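Local coordinates for protein tryptophanyl-tRNA synthetase (Thermus thermophilus, PDB 2EL7) that probably attaches tryptophan to its cognate tRNA at the expense of ATP, as a homodimeric class I aminoacyl-tRNA synthetase, at residues I23-E31 with N69-V79. Numbering follows the deposited sequence.
Sequences IKQWVAIGE and NIAAGLDPEKV
K78 reaches E31 with an extended chain, and its NZ donates to OE1 at 2.8 Å. In this salt bridge NZ meets OE1 on the syn side, 25° out of the carboxylate plane; E31 gets there by bending at chi2 (-77°). In the turn that carries K78, D75 O accepts from both K78 N and V79 N, while D75 OD2 takes E77 N at 2.9 Å in an Asx turn. Further back, a Schellman motif ends helix 55-72, with G73 N bonded to I70 O and L74 N to N69 O. Residues 74-79 then lead from that helix into strand 80-83 of the parallel Rossmann-fold sheet typical of class I synthetases, and helix 16-33 packs beside them. N69 ND2 is satisfied by A65 O, whereas OD1 lies in the ring plane of W26, 3.5 Å from CZ3 at its edge. L74 CD2 sits against W26 CB (3.7 Å). I23 CD1 rests on A72 CB at 3.9 Å and also nears N69 OD1; an alanine here would remove CG2 and CD1 and would probably open a gap over the A72 methyl and beside N69 OD1. At the other end, V79 CG1 packs 3.7 Å from G30 CA, and a CB on G30 would run into that methyl.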
# COMPACT_ATOMS: atom_id res chain seq x y z
N ILE A 23 -19.35 19.78 -10.23
CA ILE A 23 -20.56 19.21 -9.67
C ILE A 23 -21.66 19.09 -10.71
O ILE A 23 -22.34 18.06 -10.80
CB ILE A 23 -21.04 20.03 -8.44
CG1 ILE A 23 -20.05 19.85 -7.28
CG2 ILE A 23 -22.41 19.57 -7.97
CD1 ILE A 23 -20.38 20.66 -6.07
N LYS A 24 -21.84 20.14 -11.49
CA LYS A 24 -22.86 20.11 -12.53
C LYS A 24 -22.57 18.93 -13.46
O LYS A 24 -23.50 18.29 -13.95
CB LYS A 24 -22.86 21.43 -13.31
CG LYS A 24 -23.56 21.34 -14.66
CD LYS A 24 -23.88 22.74 -15.21
CE LYS A 24 -25.10 23.37 -14.50
NZ LYS A 24 -24.99 23.42 -13.00
N GLN A 25 -21.30 18.62 -13.66
CA GLN A 25 -20.95 17.52 -14.55
C GLN A 25 -21.17 16.17 -13.87
O GLN A 25 -21.64 15.21 -14.50
CB GLN A 25 -19.50 17.66 -15.01
CG GLN A 25 -19.10 16.61 -16.03
CD GLN A 25 -17.65 16.76 -16.47
OE1 GLN A 25 -16.72 16.69 -15.64
NE2 GLN A 25 -17.44 16.97 -17.77
N TRP A 26 -20.82 16.09 -12.60
CA TRP A 26 -20.99 14.86 -11.83
C TRP A 26 -22.46 14.48 -11.84
O TRP A 26 -22.81 13.31 -11.97
CB TRP A 26 -20.54 15.06 -10.37
CG TRP A 26 -19.08 15.24 -10.20
CD1 TRP A 26 -18.11 15.05 -11.14
CD2 TRP A 26 -18.41 15.60 -8.99
NE1 TRP A 26 -16.87 15.27 -10.59
CE2 TRP A 26 -17.02 15.60 -9.27
CE3 TRP A 26 -18.84 15.92 -7.69
CZ2 TRP A 26 -16.06 15.91 -8.30
CZ3 TRP A 26 -17.88 16.23 -6.73
CH2 TRP A 26 -16.51 16.22 -7.04
N VAL A 27 -23.31 15.49 -11.68
CA VAL A 27 -24.76 15.29 -11.69
C VAL A 27 -25.18 14.70 -13.04
O VAL A 27 -25.99 13.76 -13.09
CB VAL A 27 -25.50 16.63 -11.42
CG1 VAL A 27 -26.98 16.45 -11.59
CG2 VAL A 27 -25.22 17.11 -9.99
N ALA A 28 -24.63 15.25 -14.13
CA ALA A 28 -24.98 14.74 -15.47
C ALA A 28 -24.55 13.29 -15.63
O ALA A 28 -25.28 12.49 -16.20
CB ALA A 28 -24.33 15.62 -16.60
N ILE A 29 -23.36 12.95 -15.12
CA ILE A 29 -22.86 11.58 -15.22
C ILE A 29 -23.75 10.62 -14.45
O ILE A 29 -23.98 9.49 -14.88
CB ILE A 29 -21.44 11.51 -14.70
CG1 ILE A 29 -20.52 12.26 -15.69
CG2 ILE A 29 -21.02 10.04 -14.52
CD1 ILE A 29 -19.24 12.80 -15.05
N GLY A 30 -24.28 11.07 -13.32
CA GLY A 30 -25.18 10.22 -12.55
C GLY A 30 -26.49 9.96 -13.28
O GLY A 30 -27.03 8.87 -13.20
N GLU A 31 -27.02 10.96 -13.99
CA GLU A 31 -28.27 10.76 -14.73
C GLU A 31 -28.05 9.73 -15.82
O GLU A 31 -28.93 8.92 -16.13
CB GLU A 31 -28.74 12.07 -15.39
CG GLU A 31 -29.00 13.20 -14.43
CD GLU A 31 -30.31 13.04 -13.72
OE1 GLU A 31 -30.36 13.32 -12.50
OE2 GLU A 31 -31.29 12.64 -14.37
N ASN A 69 -22.00 17.39 -0.78
CA ASN A 69 -22.09 16.99 -2.17
C ASN A 69 -23.44 16.38 -2.47
O ASN A 69 -23.96 16.52 -3.57
CB ASN A 69 -20.95 16.05 -2.53
CG ASN A 69 -19.68 16.80 -2.84
OD1 ASN A 69 -19.58 17.42 -3.87
ND2 ASN A 69 -18.74 16.77 -1.92
N ILE A 70 -24.02 15.70 -1.50
CA ILE A 70 -25.35 15.17 -1.71
C ILE A 70 -26.30 16.38 -1.75
O ILE A 70 -27.21 16.42 -2.57
CB ILE A 70 -25.77 14.23 -0.58
CG1 ILE A 70 -24.93 12.95 -0.66
CG2 ILE A 70 -27.27 13.92 -0.67
CD1 ILE A 70 -25.13 12.00 0.51
N ALA A 71 -26.07 17.38 -0.89
CA ALA A 71 -26.94 18.56 -0.91
C ALA A 71 -26.83 19.29 -2.25
O ALA A 71 -27.83 19.76 -2.77
CB ALA A 71 -26.59 19.53 0.24
N ALA A 72 -25.61 19.36 -2.78
CA ALA A 72 -25.35 20.02 -4.07
C ALA A 72 -25.95 19.26 -5.25
O ALA A 72 -26.07 19.84 -6.34
CB ALA A 72 -23.82 20.21 -4.28
N GLY A 73 -26.32 17.98 -5.07
CA GLY A 73 -26.93 17.24 -6.16
C GLY A 73 -26.58 15.78 -6.39
O GLY A 73 -27.27 15.13 -7.17
N LEU A 74 -25.52 15.26 -5.76
CA LEU A 74 -25.16 13.86 -5.93
C LEU A 74 -26.24 13.08 -5.22
O LEU A 74 -26.39 13.20 -4.01
CB LEU A 74 -23.78 13.57 -5.32
CG LEU A 74 -22.61 14.14 -6.14
CD1 LEU A 74 -21.34 13.43 -5.72
CD2 LEU A 74 -22.83 13.91 -7.65
N ASP A 75 -27.01 12.28 -5.97
CA ASP A 75 -28.15 11.55 -5.43
C ASP A 75 -27.94 10.06 -5.15
O ASP A 75 -27.89 9.24 -6.06
CB ASP A 75 -29.33 11.78 -6.38
CG ASP A 75 -30.63 11.18 -5.89
OD1 ASP A 75 -31.63 11.36 -6.63
OD2 ASP A 75 -30.68 10.55 -4.80
N PRO A 76 -27.87 9.69 -3.86
CA PRO A 76 -27.65 8.31 -3.40
C PRO A 76 -28.73 7.34 -3.83
O PRO A 76 -28.56 6.14 -3.68
CB PRO A 76 -27.57 8.45 -1.89
CG PRO A 76 -27.25 9.93 -1.67
CD PRO A 76 -28.08 10.59 -2.71
N GLU A 77 -29.86 7.84 -4.34
CA GLU A 77 -30.93 6.96 -4.82
C GLU A 77 -30.63 6.55 -6.26
O GLU A 77 -31.25 5.63 -6.78
CB GLU A 77 -32.30 7.67 -4.81
CG GLU A 77 -32.77 8.14 -3.44
CD GLU A 77 -32.63 7.06 -2.40
OE1 GLU A 77 -32.20 7.39 -1.27
OE2 GLU A 77 -32.96 5.89 -2.71
N LYS A 78 -29.70 7.26 -6.89
CA LYS A 78 -29.31 7.00 -8.27
C LYS A 78 -27.86 6.54 -8.42
O LYS A 78 -27.59 5.62 -9.20
CB LYS A 78 -29.49 8.25 -9.11
CG LYS A 78 -30.93 8.75 -9.24
CD LYS A 78 -30.96 9.96 -10.14
CE LYS A 78 -32.25 10.73 -10.01
NZ LYS A 78 -32.09 12.06 -10.67
N VAL A 79 -26.92 7.16 -7.69
CA VAL A 79 -25.52 6.79 -7.85
C VAL A 79 -24.89 5.90 -6.78
O VAL A 79 -25.60 5.27 -5.98
CB VAL A 79 -24.63 8.05 -8.02
CG1 VAL A 79 -25.29 9.00 -9.02
CG2 VAL A 79 -24.38 8.74 -6.67